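Putative molybdenum carrier protein (Syntrophus aciditrophicus SB, PDB 3IMK) is of unknown function but, as a SLOG-superfamily member, probably binds a small ligand such as a nucleotide or the molybdenum cofactor. Local coordinates at residues 14-19 with 136-141; 24-29 with 152-157; 35-40 with 56-61; 73-78 with 129-134; 104-109 with 118-123. All blocks are in the same frame, centred on the assembly; numbering follows the deposited sequence.

Contact 1: 14-19 with 136-141; sequences GGQTGA and GPRAGK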
# COMPACT_ATOMS: atom_id res chain seq x y z
N GLY A 14 0.34 -4.79 -4.41
CA GLY A 14 0.75 -6.09 -4.93
C GLY A 14 -0.31 -7.15 -4.85
O GLY A 14 -0.03 -8.30 -5.12
N GLY A 15 -1.54 -6.78 -4.51
CA GLY A 15 -2.69 -7.71 -4.59
C GLY A 15 -2.77 -8.70 -3.44
O GLY A 15 -3.72 -9.50 -3.44
N GLN A 16 -1.83 -8.73 -2.51
CA GLN A 16 -1.84 -9.73 -1.42
C GLN A 16 -3.10 -9.49 -0.57
O GLN A 16 -3.64 -8.40 -0.53
CB GLN A 16 -0.57 -9.58 -0.57
CG GLN A 16 -0.30 -10.56 0.54
CD GLN A 16 -0.29 -12.01 0.04
OE1 GLN A 16 -1.35 -12.56 -0.27
NE2 GLN A 16 0.91 -12.63 -0.08
N THR A 17 -3.48 -10.50 0.22
CA THR A 17 -4.48 -10.25 1.25
C THR A 17 -3.89 -9.27 2.27
O THR A 17 -2.70 -8.97 2.31
CB THR A 17 -4.81 -11.56 2.02
OG1 THR A 17 -3.60 -11.99 2.63
CG2 THR A 17 -5.33 -12.65 1.04
N GLY A 18 -4.76 -8.72 3.12
CA GLY A 18 -4.31 -7.79 4.13
C GLY A 18 -4.23 -6.35 3.67
O GLY A 18 -5.14 -5.86 3.04
N ALA A 19 -3.11 -5.70 3.90
CA ALA A 19 -2.95 -4.30 3.53
C ALA A 19 -3.13 -4.06 2.02
O ALA A 19 -3.83 -3.12 1.62
CB ALA A 19 -1.54 -3.77 3.96
N GLY A 136 1.89 -3.83 3.14
CA GLY A 136 1.84 -4.28 4.52
C GLY A 136 1.60 -5.78 4.60
O GLY A 136 1.56 -6.48 3.57
N PRO A 137 1.51 -6.30 5.83
CA PRO A 137 1.43 -7.77 5.98
C PRO A 137 0.17 -8.43 5.36
O PRO A 137 -0.87 -7.77 5.16
CB PRO A 137 1.40 -8.00 7.49
CG PRO A 137 1.88 -6.72 8.07
CD PRO A 137 1.64 -5.59 7.11
N ARG A 138 0.31 -9.70 5.01
CA ARG A 138 -0.82 -10.50 4.55
C ARG A 138 -1.75 -10.77 5.72
O ARG A 138 -1.35 -10.74 6.90
CB ARG A 138 -0.32 -11.79 3.91
CG ARG A 138 0.36 -12.77 4.90
CD ARG A 138 0.92 -13.93 4.12
NE ARG A 138 1.93 -14.73 4.84
CZ ARG A 138 1.68 -15.74 5.66
NH1 ARG A 138 0.45 -16.13 5.89
NH2 ARG A 138 2.68 -16.39 6.21
N ALA A 139 -3.00 -11.07 5.39
CA ALA A 139 -4.01 -11.32 6.43
C ALA A 139 -3.67 -12.47 7.34
O ALA A 139 -4.01 -12.46 8.53
CB ALA A 139 -5.40 -11.53 5.79
N GLY A 140 -3.06 -13.50 6.80
CA GLY A 140 -2.64 -14.62 7.64
C GLY A 140 -1.62 -14.29 8.70
O GLY A 140 -1.45 -15.05 9.69
N LYS A 141 -0.87 -13.21 8.51
CA LYS A 141 0.03 -12.73 9.54
C LYS A 141 -0.60 -11.72 10.52
O LYS A 141 -0.13 -11.53 11.63
CB LYS A 141 1.30 -12.13 8.93
CG LYS A 141 2.32 -13.20 8.43
CD LYS A 141 3.11 -13.83 9.58
CE LYS A 141 4.16 -14.81 9.06
NZ LYS A 141 4.99 -15.32 10.18
O HOH W 1 -0.69 -7.01 1.92
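The glycine-rich loop between strand 10-12 and helix 19-29 meets the loop after strand 131-135 where T17, G18 and A19 lie against G136 to A139. T17 OG1 accepts the backbone N-H of A139 (T17 OG1 to A139 N, 3.0 Å) and is also hydrogen-bonded to E45. A19 N donates to P137 O, 3.3 Å away and nearly in line with the carbonyl. G18, the N-cap of helix 19-29, must lack a side chain: its positive phi disfavours one, and a CB would run into P137 O. Nearby, A19 CB sits tightly on G136 CA at 3.5 Å. The two loops leave the C-terminal ends of neighbouring parallel strands, where Rossmann-like folds commonly bind ligands; G18 N is hydrogen-bonded to a MES and G136 O to a glycerol, both probably from the crystallisation liquor, which is consistent with a pocket. Q16 runs alongside R138, with CG anti to the backbone N (chi1 -175°) and 3.6 Å from R138 CB. Its amide turns back, and OE1 takes T17 N on an in-plane lone pair, 3.0 Å away, as well as E45 N. An alanine at Q16 would probably leave T17 N and E45 N without this acceptor and open a gap beside R138 CB. E45 also forms a salt bridge with R138 NH1. Water 1 lies 2.8 Å from T17 O and equally far from G136 O.

Contact 2: 24-29 with 152-157; sequences LDFAIK and LLEVFL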
# COMPACT_ATOMS: atom_id res chain seq x y z
N LEU A 24 -6.74 -1.67 -2.48
CA LEU A 24 -7.49 -1.75 -3.72
C LEU A 24 -9.00 -1.58 -3.48
O LEU A 24 -9.68 -0.88 -4.22
CB LEU A 24 -7.21 -3.09 -4.43
CG LEU A 24 -5.74 -3.35 -4.79
CD1 LEU A 24 -5.58 -4.74 -5.48
CD2 LEU A 24 -5.13 -2.24 -5.67
N ASP A 25 -9.52 -2.20 -2.40
CA ASP A 25 -10.94 -2.13 -2.10
C ASP A 25 -11.30 -0.70 -1.76
O ASP A 25 -12.37 -0.20 -2.15
CB ASP A 25 -11.29 -3.09 -0.96
CG ASP A 25 -11.25 -4.54 -1.38
OD1 ASP A 25 -11.31 -4.81 -2.60
OD2 ASP A 25 -11.23 -5.42 -0.48
N PHE A 26 -10.40 0.00 -1.07
CA PHE A 26 -10.61 1.41 -0.74
C PHE A 26 -10.67 2.23 -2.02
O PHE A 26 -11.55 3.06 -2.20
CB PHE A 26 -9.48 1.95 0.14
CG PHE A 26 -9.66 3.39 0.51
CD1 PHE A 26 -10.53 3.72 1.55
CD2 PHE A 26 -9.08 4.39 -0.22
CE1 PHE A 26 -10.77 5.04 1.87
CE2 PHE A 26 -9.33 5.74 0.09
CZ PHE A 26 -10.21 6.03 1.15
N ALA A 27 -9.68 2.02 -2.91
CA ALA A 27 -9.65 2.77 -4.17
C ALA A 27 -10.96 2.56 -4.92
O ALA A 27 -11.57 3.51 -5.43
CB ALA A 27 -8.45 2.35 -5.04
N ILE A 28 -11.39 1.31 -5.05
CA ILE A 28 -12.63 0.99 -5.76
C ILE A 28 -13.85 1.69 -5.13
O ILE A 28 -14.63 2.35 -5.83
CB ILE A 28 -12.81 -0.54 -5.84
CG1 ILE A 28 -11.74 -1.15 -6.78
CG2 ILE A 28 -14.24 -0.93 -6.36
CD1 ILE A 28 -11.55 -2.64 -6.69
N LYS A 29 -13.94 1.62 -3.81
CA LYS A 29 -15.06 2.23 -3.07
C LYS A 29 -15.12 3.74 -3.32
O LYS A 29 -16.21 4.32 -3.47
CB LYS A 29 -14.91 1.92 -1.57
CG LYS A 29 -15.98 2.46 -0.65
CD LYS A 29 -15.69 1.98 0.77
CE LYS A 29 -16.47 2.70 1.87
NZ LYS A 29 -15.81 2.38 3.17
N LEU A 152 -7.92 3.53 8.30
CA LEU A 152 -6.91 4.57 8.16
C LEU A 152 -7.13 5.39 6.87
O LEU A 152 -7.06 6.63 6.86
CB LEU A 152 -5.50 3.93 8.18
CG LEU A 152 -4.31 4.88 7.94
CD1 LEU A 152 -4.32 6.02 8.96
CD2 LEU A 152 -3.03 4.06 8.05
N LEU A 153 -7.30 4.69 5.75
CA LEU A 153 -7.49 5.38 4.48
C LEU A 153 -8.76 6.22 4.48
O LEU A 153 -8.80 7.31 3.87
CB LEU A 153 -7.44 4.38 3.32
CG LEU A 153 -6.07 3.71 3.09
CD1 LEU A 153 -6.17 2.62 1.99
CD2 LEU A 153 -4.97 4.71 2.80
N GLU A 154 -9.79 5.73 5.16
CA GLU A 154 -11.01 6.52 5.28
C GLU A 154 -10.76 7.86 5.97
O GLU A 154 -11.31 8.88 5.56
CB GLU A 154 -12.11 5.74 5.96
CG GLU A 154 -12.67 4.62 5.05
CD GLU A 154 -13.68 5.11 3.93
OE1 GLU A 154 -14.24 6.24 4.04
OE2 GLU A 154 -13.92 4.30 2.99
N VAL A 155 -9.97 7.86 7.02
CA VAL A 155 -9.68 9.14 7.71
C VAL A 155 -8.79 10.02 6.84
O VAL A 155 -9.01 11.23 6.74
CB VAL A 155 -9.04 8.93 9.13
CG1 VAL A 155 -8.71 10.28 9.79
CG2 VAL A 155 -9.97 8.06 10.02
N PHE A 156 -7.80 9.39 6.18
CA PHE A 156 -6.90 10.12 5.29
C PHE A 156 -7.60 10.77 4.09
O PHE A 156 -7.32 11.94 3.80
CB PHE A 156 -5.74 9.16 4.88
CG PHE A 156 -4.86 9.68 3.76
CD1 PHE A 156 -4.33 10.95 3.81
CD2 PHE A 156 -4.52 8.86 2.72
CE1 PHE A 156 -3.55 11.43 2.74
CE2 PHE A 156 -3.71 9.30 1.68
CZ PHE A 156 -3.23 10.59 1.70
N LEU A 157 -8.47 10.03 3.41
CA LEU A 157 -9.04 10.46 2.08
C LEU A 157 -10.55 10.52 1.96
O LEU A 157 -11.07 10.92 0.90
CB LEU A 157 -8.57 9.54 0.97
CG LEU A 157 -7.11 9.63 0.60
CD1 LEU A 157 -6.75 8.50 -0.38
CD2 LEU A 157 -6.78 11.04 0.06
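The ring of F26 projects from helix 24-29 onto the final turns of helix 145-157, with L153 CB over one face. That CB stands 3.5 Å from the ring centroid and only 8° off the normal, a nearly axial CH-pi contact. CG of F26 is anti to the backbone N (chi1 -180°), which sets CG, and the ring it carries, on the side of L153. At the ring's far end F26 CZ comes within 3.3 Å of L153 O. E154 CG lies in the ring plane at its edge, and E154 OE2 approaches F26 CE1 obliquely at 3.4 Å. On the CE2 side L157 CD1 makes an apolar contact with F26 CE2, 3.8 Å away. K29 stretches out fully and crosses E154 at about a right angle; K29 NZ donates to E154 OE2 at 2.7 Å in a salt bridge, meeting the oxygen from above the carboxylate plane. The short segments 24-29 and 152-157 approach to 10.8 Å between axes and cross at -41°, as neighbouring helices on one face of a three-layer alpha/beta/alpha sandwich. Next out comes H30: its NE2 is hydrogen-bonded to the same E154 OE2, and its ring stacks with that of F26. This oxygen is thus gripped twice, which would probably favour its charged form. M150 of helix 145-157, a turn before L153 and E154, also touches F26. Away from the interface, L24 and A27 rest on Y34, while L152 touches A116 of helix 113-126.

Contact 3: 35-40 with 56-61; sequences GGWVPK and QEMPTS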
# COMPACT_ATOMS: atom_id res chain seq x y z
N GLY A 35 -4.16 0.18 -9.63
CA GLY A 35 -3.45 -0.82 -10.38
C GLY A 35 -2.49 -1.55 -9.47
O GLY A 35 -2.63 -1.54 -8.25
N GLY A 36 -1.47 -2.16 -10.08
CA GLY A 36 -0.44 -2.82 -9.31
C GLY A 36 0.09 -4.04 -10.02
O GLY A 36 -0.60 -4.71 -10.80
N TRP A 37 1.30 -4.38 -9.69
CA TRP A 37 1.97 -5.57 -10.19
C TRP A 37 1.76 -6.72 -9.24
O TRP A 37 1.96 -6.60 -8.04
CB TRP A 37 3.45 -5.29 -10.32
CG TRP A 37 3.72 -4.26 -11.37
CD1 TRP A 37 3.93 -2.91 -11.18
CD2 TRP A 37 3.80 -4.47 -12.79
NE1 TRP A 37 4.15 -2.26 -12.41
CE2 TRP A 37 4.10 -3.21 -13.40
CE3 TRP A 37 3.73 -5.61 -13.59
CZ2 TRP A 37 4.28 -3.08 -14.78
CZ3 TRP A 37 3.87 -5.47 -14.96
CH2 TRP A 37 4.13 -4.22 -15.54
N VAL A 38 1.38 -7.86 -9.79
CA VAL A 38 1.17 -9.10 -9.07
C VAL A 38 2.10 -10.17 -9.65
O VAL A 38 2.58 -10.03 -10.78
CB VAL A 38 -0.34 -9.54 -9.14
CG1 VAL A 38 -1.22 -8.49 -8.45
CG2 VAL A 38 -0.81 -9.82 -10.55
N PRO A 39 2.33 -11.27 -8.91
CA PRO A 39 3.12 -12.36 -9.53
C PRO A 39 2.47 -12.91 -10.78
O PRO A 39 1.26 -12.88 -10.89
CB PRO A 39 3.16 -13.43 -8.42
CG PRO A 39 2.85 -12.66 -7.14
CD PRO A 39 1.87 -11.62 -7.56
N LYS A 40 3.27 -13.51 -11.68
CA LYS A 40 2.69 -14.32 -12.73
C LYS A 40 1.67 -15.28 -12.11
O LYS A 40 1.91 -15.85 -11.06
CB LYS A 40 3.78 -15.09 -13.46
CG LYS A 40 3.29 -15.81 -14.68
CD LYS A 40 4.41 -16.64 -15.31
CE LYS A 40 4.78 -17.91 -14.51
NZ LYS A 40 5.70 -18.80 -15.30
N GLN A 56 -1.66 -6.07 -13.12
CA GLN A 56 -0.72 -6.46 -14.18
C GLN A 56 0.22 -7.55 -13.68
O GLN A 56 0.83 -7.42 -12.62
CB GLN A 56 0.08 -5.20 -14.56
CG GLN A 56 -0.80 -3.98 -15.09
CD GLN A 56 -1.69 -3.19 -14.04
OE1 GLN A 56 -1.20 -2.68 -13.03
NE2 GLN A 56 -2.99 -3.02 -14.35
N GLU A 57 0.36 -8.64 -14.44
CA GLU A 57 1.23 -9.74 -14.05
C GLU A 57 2.70 -9.48 -14.40
O GLU A 57 3.00 -9.02 -15.52
CB GLU A 57 0.76 -11.06 -14.69
CG GLU A 57 -0.51 -11.61 -14.12
CD GLU A 57 -0.93 -12.91 -14.81
OE1 GLU A 57 -0.09 -13.81 -14.98
OE2 GLU A 57 -2.13 -13.03 -15.15
N MSE A 58 3.56 -9.88 -13.47
CA MSE A 58 5.03 -9.90 -13.67
C MSE A 58 5.42 -11.15 -14.49
O MSE A 58 4.63 -12.08 -14.64
CB MSE A 58 5.75 -9.94 -12.34
CG MSE A 58 5.55 -8.71 -11.50
SE MSE A 58 6.64 -7.20 -12.29
CE MSE A 58 8.44 -7.81 -11.78
N PRO A 59 6.64 -11.16 -15.01
CA PRO A 59 7.09 -12.33 -15.79
C PRO A 59 7.27 -13.63 -15.03
O PRO A 59 7.26 -14.71 -15.66
CB PRO A 59 8.45 -11.88 -16.35
CG PRO A 59 8.56 -10.44 -16.13
CD PRO A 59 7.62 -10.05 -15.03
N THR A 60 7.48 -13.56 -13.73
CA THR A 60 7.64 -14.76 -12.91
C THR A 60 6.74 -14.70 -11.70
O THR A 60 6.18 -13.66 -11.38
CB THR A 60 9.13 -15.03 -12.44
OG1 THR A 60 9.48 -14.19 -11.32
CG2 THR A 60 10.10 -14.77 -13.57
N SER A 61 6.60 -15.84 -11.04
CA SER A 61 5.75 -15.97 -9.87
C SER A 61 6.36 -15.42 -8.55
O SER A 61 5.76 -15.61 -7.49
CB SER A 61 5.31 -17.41 -9.71
OG SER A 61 6.44 -18.24 -9.60
O HOH W 2 8.23 -17.45 -15.33
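The indole of W37 carries Q56 CB over one face, 3.7 Å above the plane and offset toward the rim of the six-membered ring. E57 O lies in the ring plane at the edge, nearest W37 CZ3. The selenium of M58, a selenomethionine, comes in obliquely, SE being 3.6 Å from W37 CE3 in a Met-aromatic contact; chi2 of M58, -75°, folds SE back toward the ring. These residues belong to the parallel pairing of strand 34-38 with strand 56-57, one of the two outer strands of the sheet, joined by a connection without a helix. W37 NE1 is hydrogen-bonded to D73, and K69 makes a cation-pi contact with the indole. W37, M58 and P59 help line a pocket, completed by K69, L72 and D73, that holds a polyether probably from the crystallisation liquor. The ladder runs Q56 N to G36 O at 2.9 Å, V38 N to Q56 O, and M58 N to V38 O, the last two also 2.9 Å. The amide plane of Q56 stands at 89° to the indole, and its OE1 accepts G36 N at 3.0 Å, which extends the ladder by one side-chain rung. An alanine at Q56 would probably leave G36 N without that acceptor, although the CB over the indole would stay. Beyond the strands, K40 N donates to T60 O from above the carbonyl plane. The K40 chain passes P59, and water 2 bridges K40 NZ and P59 O, 2.9 Å from each.

Contact 4: 73-78 with 129-134; sequences DSDGTL and IQVLNI
Backbones of 73-78 and 129-134 pair in parallel inside the Rossmann-like sheet, where strand 76-81 lies next to the outer strand 103-107: the strand segments 76-78 and 131-134 come within 4.7 Å and cross at -38°. N133 N donates to G76 O at 3.0 Å and N133 O accepts L78 N at 2.8 Å, so both the N-H and the C=O of N133 are bonded to the neighbouring strand. Further back, D75 N donates to V131 O. The D75 carboxylate then reaches over the incoming loop. Its OD2 takes two backbone donors, Q130 N on the anti lone pair and V131 N from above the carboxylate plane, each at 3.0 Å. Two N-H groups at one oxygen would help to stabilise its negative charge. G76 has no side chain; a CB here would clash with I129 CD1. On the T77 and N133 face, turned to helix 63-72, the two side chains run alongside each other. CG of N133 is anti to its backbone N (chi1 179°), and ND2 donates to T77 OG1 at 3.0 Å, with that oxygen close to the amide plane. The L78 and I134 face is apolar, with L132 CD1 4.0 Å from L78 CB; W123 of helix 113-126 touches L132. S74 OG, hydrogen-bonded to N70 O, stands 3.3 Å from N133 CB.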
# COMPACT_ATOMS: atom_id res chain seq x y z
N ASP A 73 7.44 1.68 -9.45
CA ASP A 73 6.47 2.22 -10.38
C ASP A 73 5.40 3.08 -9.66
O ASP A 73 4.21 3.04 -10.04
CB ASP A 73 5.82 1.04 -11.11
CG ASP A 73 5.24 1.39 -12.47
OD1 ASP A 73 5.49 2.50 -12.99
OD2 ASP A 73 4.51 0.53 -13.04
N SER A 74 5.82 3.83 -8.64
CA SER A 74 4.96 4.77 -7.91
C SER A 74 5.76 5.93 -7.44
O SER A 74 7.01 5.92 -7.54
CB SER A 74 4.30 4.07 -6.72
OG SER A 74 5.24 3.45 -5.86
N ASP A 75 5.09 6.95 -6.92
CA ASP A 75 5.77 8.13 -6.42
C ASP A 75 6.28 7.96 -4.98
O ASP A 75 7.25 8.64 -4.60
CB ASP A 75 4.84 9.32 -6.44
CG ASP A 75 4.47 9.76 -7.83
OD1 ASP A 75 5.27 9.57 -8.80
OD2 ASP A 75 3.35 10.30 -7.99
N GLY A 76 5.66 7.08 -4.21
CA GLY A 76 6.05 6.82 -2.85
C GLY A 76 5.33 5.59 -2.37
O GLY A 76 4.34 5.19 -2.95
N THR A 77 5.77 5.05 -1.24
CA THR A 77 5.22 3.84 -0.62
C THR A 77 4.86 4.08 0.85
O THR A 77 5.68 4.52 1.66
CB THR A 77 6.24 2.67 -0.75
OG1 THR A 77 6.45 2.32 -2.13
CG2 THR A 77 5.74 1.43 -0.03
N LEU A 78 3.60 3.79 1.14
CA LEU A 78 3.05 3.83 2.48
C LEU A 78 3.01 2.38 2.96
O LEU A 78 2.39 1.55 2.29
CB LEU A 78 1.63 4.41 2.46
CG LEU A 78 0.81 4.30 3.75
CD1 LEU A 78 1.49 5.06 4.92
CD2 LEU A 78 -0.59 4.88 3.51
N ILE A 129 3.32 13.25 -3.75
CA ILE A 129 3.01 11.87 -4.07
C ILE A 129 1.61 11.83 -4.65
O ILE A 129 0.65 12.20 -3.97
CB ILE A 129 3.11 11.00 -2.82
CG1 ILE A 129 4.59 10.89 -2.43
CG2 ILE A 129 2.50 9.58 -3.10
CD1 ILE A 129 4.82 10.48 -1.00
N GLN A 130 1.49 11.37 -5.90
CA GLN A 130 0.19 11.21 -6.54
C GLN A 130 -0.18 9.76 -6.84
O GLN A 130 -1.34 9.38 -6.71
CB GLN A 130 0.16 12.05 -7.82
CG GLN A 130 0.30 13.58 -7.61
CD GLN A 130 0.03 14.41 -8.88
OE1 GLN A 130 -0.18 13.89 -9.96
NE2 GLN A 130 0.08 15.70 -8.72
N VAL A 131 0.80 8.96 -7.27
CA VAL A 131 0.66 7.52 -7.44
C VAL A 131 1.25 6.89 -6.18
O VAL A 131 2.49 6.99 -5.94
CB VAL A 131 1.37 7.01 -8.68
CG1 VAL A 131 1.22 5.49 -8.79
CG2 VAL A 131 0.82 7.71 -9.99
N LEU A 132 0.36 6.37 -5.34
CA LEU A 132 0.71 5.88 -4.03
C LEU A 132 0.67 4.37 -3.95
O LEU A 132 -0.40 3.79 -4.15
CB LEU A 132 -0.24 6.46 -3.00
CG LEU A 132 -0.08 6.01 -1.55
CD1 LEU A 132 1.29 6.40 -0.99
CD2 LEU A 132 -1.20 6.63 -0.67
N ASN A 133 1.82 3.74 -3.69
CA ASN A 133 1.90 2.29 -3.41
C ASN A 133 1.62 2.07 -1.94
O ASN A 133 2.16 2.78 -1.10
CB ASN A 133 3.29 1.81 -3.75
CG ASN A 133 3.53 0.32 -3.48
OD1 ASN A 133 2.65 -0.50 -3.75
ND2 ASN A 133 4.73 -0.03 -3.03
N ILE A 134 0.73 1.13 -1.64
CA ILE A 134 0.36 0.82 -0.26
C ILE A 134 0.70 -0.64 -0.06
O ILE A 134 0.31 -1.53 -0.82
CB ILE A 134 -1.12 1.10 0.03
CG1 ILE A 134 -1.40 2.57 -0.29
CG2 ILE A 134 -1.44 0.73 1.51
CD1 ILE A 134 -2.87 3.01 -0.08

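Contact 5: 104-109 with 118-123; sequences LHIDLD and TLINSW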
# COMPACT_ATOMS: atom_id res chain seq x y z
N LEU A 104 6.88 5.99 4.03
CA LEU A 104 6.37 6.22 5.34
C LEU A 104 5.85 4.94 5.88
O LEU A 104 4.96 4.34 5.29
CB LEU A 104 5.26 7.29 5.29
CG LEU A 104 4.53 7.61 6.60
CD1 LEU A 104 5.50 8.09 7.69
CD2 LEU A 104 3.41 8.64 6.39
N HIS A 105 6.34 4.51 7.03
CA HIS A 105 5.83 3.37 7.75
C HIS A 105 4.97 3.87 8.92
O HIS A 105 5.49 4.55 9.80
CB HIS A 105 6.99 2.52 8.33
CG HIS A 105 6.52 1.44 9.27
ND1 HIS A 105 7.27 0.95 10.32
CD2 HIS A 105 5.35 0.73 9.27
CE1 HIS A 105 6.58 0.02 10.96
NE2 HIS A 105 5.42 -0.15 10.33
N ILE A 106 3.69 3.51 8.89
CA ILE A 106 2.74 3.72 9.98
C ILE A 106 2.62 2.41 10.75
O ILE A 106 2.13 1.42 10.23
CB ILE A 106 1.38 4.18 9.46
CG1 ILE A 106 1.50 5.54 8.79
CG2 ILE A 106 0.31 4.20 10.57
CD1 ILE A 106 2.02 6.72 9.72
N ASP A 107 3.00 2.45 12.03
CA ASP A 107 2.86 1.34 12.96
C ASP A 107 1.64 1.67 13.84
O ASP A 107 1.70 2.50 14.73
CB ASP A 107 4.14 1.16 13.79
CG ASP A 107 4.05 0.02 14.77
OD1 ASP A 107 2.95 -0.53 15.02
OD2 ASP A 107 5.11 -0.38 15.31
N LEU A 108 0.52 0.99 13.56
CA LEU A 108 -0.74 1.26 14.23
C LEU A 108 -0.80 0.66 15.62
O LEU A 108 -1.83 0.81 16.27
CB LEU A 108 -1.91 0.80 13.34
CG LEU A 108 -2.16 1.65 12.11
CD1 LEU A 108 -3.29 1.06 11.27
CD2 LEU A 108 -2.44 3.10 12.41
N ASP A 109 0.31 0.08 16.10
CA ASP A 109 0.45 -0.13 17.55
C ASP A 109 1.06 1.08 18.29
O ASP A 109 1.04 1.12 19.53
CB ASP A 109 1.31 -1.36 17.88
CG ASP A 109 0.60 -2.68 17.64
OD1 ASP A 109 -0.63 -2.72 17.38
OD2 ASP A 109 1.29 -3.73 17.71
N THR A 118 -3.02 12.30 9.69
CA THR A 118 -2.34 13.61 9.63
C THR A 118 -0.92 13.48 9.09
O THR A 118 -0.48 14.24 8.20
CB THR A 118 -2.34 14.27 10.97
OG1 THR A 118 -3.71 14.53 11.31
CG2 THR A 118 -1.53 15.62 10.99
N LEU A 119 -0.18 12.51 9.61
CA LEU A 119 1.17 12.25 9.10
C LEU A 119 1.20 11.91 7.61
O LEU A 119 2.11 12.34 6.88
CB LEU A 119 1.89 11.16 9.90
CG LEU A 119 2.73 11.57 11.10
CD1 LEU A 119 2.18 12.66 11.98
CD2 LEU A 119 3.16 10.35 11.93
N ILE A 120 0.28 11.06 7.16
CA ILE A 120 0.22 10.68 5.76
C ILE A 120 -0.10 11.91 4.89
O ILE A 120 0.44 12.08 3.80
CB ILE A 120 -0.81 9.52 5.52
CG1 ILE A 120 -0.47 8.28 6.36
CG2 ILE A 120 -0.87 9.18 4.00
CD1 ILE A 120 -1.59 7.23 6.44
N ASN A 121 -1.00 12.73 5.36
CA ASN A 121 -1.33 13.97 4.63
C ASN A 121 -0.07 14.85 4.48
O ASN A 121 0.22 15.36 3.39
CB ASN A 121 -2.48 14.68 5.35
CG ASN A 121 -2.85 16.00 4.72
OD1 ASN A 121 -2.13 16.98 4.89
ND2 ASN A 121 -4.01 16.04 4.07
N SER A 122 0.66 15.09 5.57
CA SER A 122 1.84 15.93 5.50
C SER A 122 2.88 15.33 4.53
O SER A 122 3.50 16.04 3.71
CB SER A 122 2.42 16.04 6.91
OG SER A 122 1.53 16.73 7.77
N TRP A 123 3.05 14.01 4.58
CA TRP A 123 4.06 13.34 3.80
C TRP A 123 3.70 13.34 2.30
O TRP A 123 4.53 13.59 1.43
CB TRP A 123 4.24 11.89 4.33
CG TRP A 123 5.07 10.94 3.50
CD1 TRP A 123 6.41 10.89 3.42
CD2 TRP A 123 4.57 9.86 2.72
NE1 TRP A 123 6.80 9.85 2.59
CE2 TRP A 123 5.66 9.20 2.16
CE3 TRP A 123 3.28 9.38 2.46
CZ2 TRP A 123 5.52 8.11 1.33
CZ3 TRP A 123 3.14 8.27 1.64
CH2 TRP A 123 4.25 7.68 1.06
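L119 meets the outer strand 103-107 first: its CD2 lies 4.4 Å from I106 CD1, a loose apolar touch at the exposed margin, while its carbonyl O is 4.0 Å from L104 CD2. I120 follows and turns inward. Its CG1 packs on L104 CD2 at 3.9 Å, the two side chains crossing at about a right angle, and stays 4.2 Å from I106 CG1, so this one methylene spans both strand residues. W123, one turn after L119, closes the row. With CG anti to the backbone N (chi1 170°), the indole starts on the strand side and receives L104 CB over its face. That carbon is 3.8 Å from the centroid of the five-membered ring and 15° off the normal, a CH-pi contact; W123 CZ2 reaches to 3.7 Å from L104 N. Strand 104-107 and helix 118-123 run antiparallel, at 176° and 10.0 Å between axes, as in a beta-alpha-beta crossover, here one that continues to strand 131-135. The helix lies on the sheet, and I120 sits between L78 of strand 76-81 and L152 and F156 of helix 145-157.

From the N terminus, the loop after the first strand opens contact 1, which closes only at 136-141; helix 19-29 opens contact 2, closed by the C-terminal helix, so these two cross. Contacts 3, 4 and 5 all nest inside both. Contact 3 closes first, adding the outer strand 56-57 at one side of the sheet. Contact 4 follows in series, and a hydrogen bond from W37 to D73 connects the two. Contact 5 nests inside contact 4 and ties the opposite outer strand, 103-107, to helix 113-126. That helix in turn touches 152-157, joining contact 5 to contact 2, while L153 on I134 joins contact 2 to contact 4.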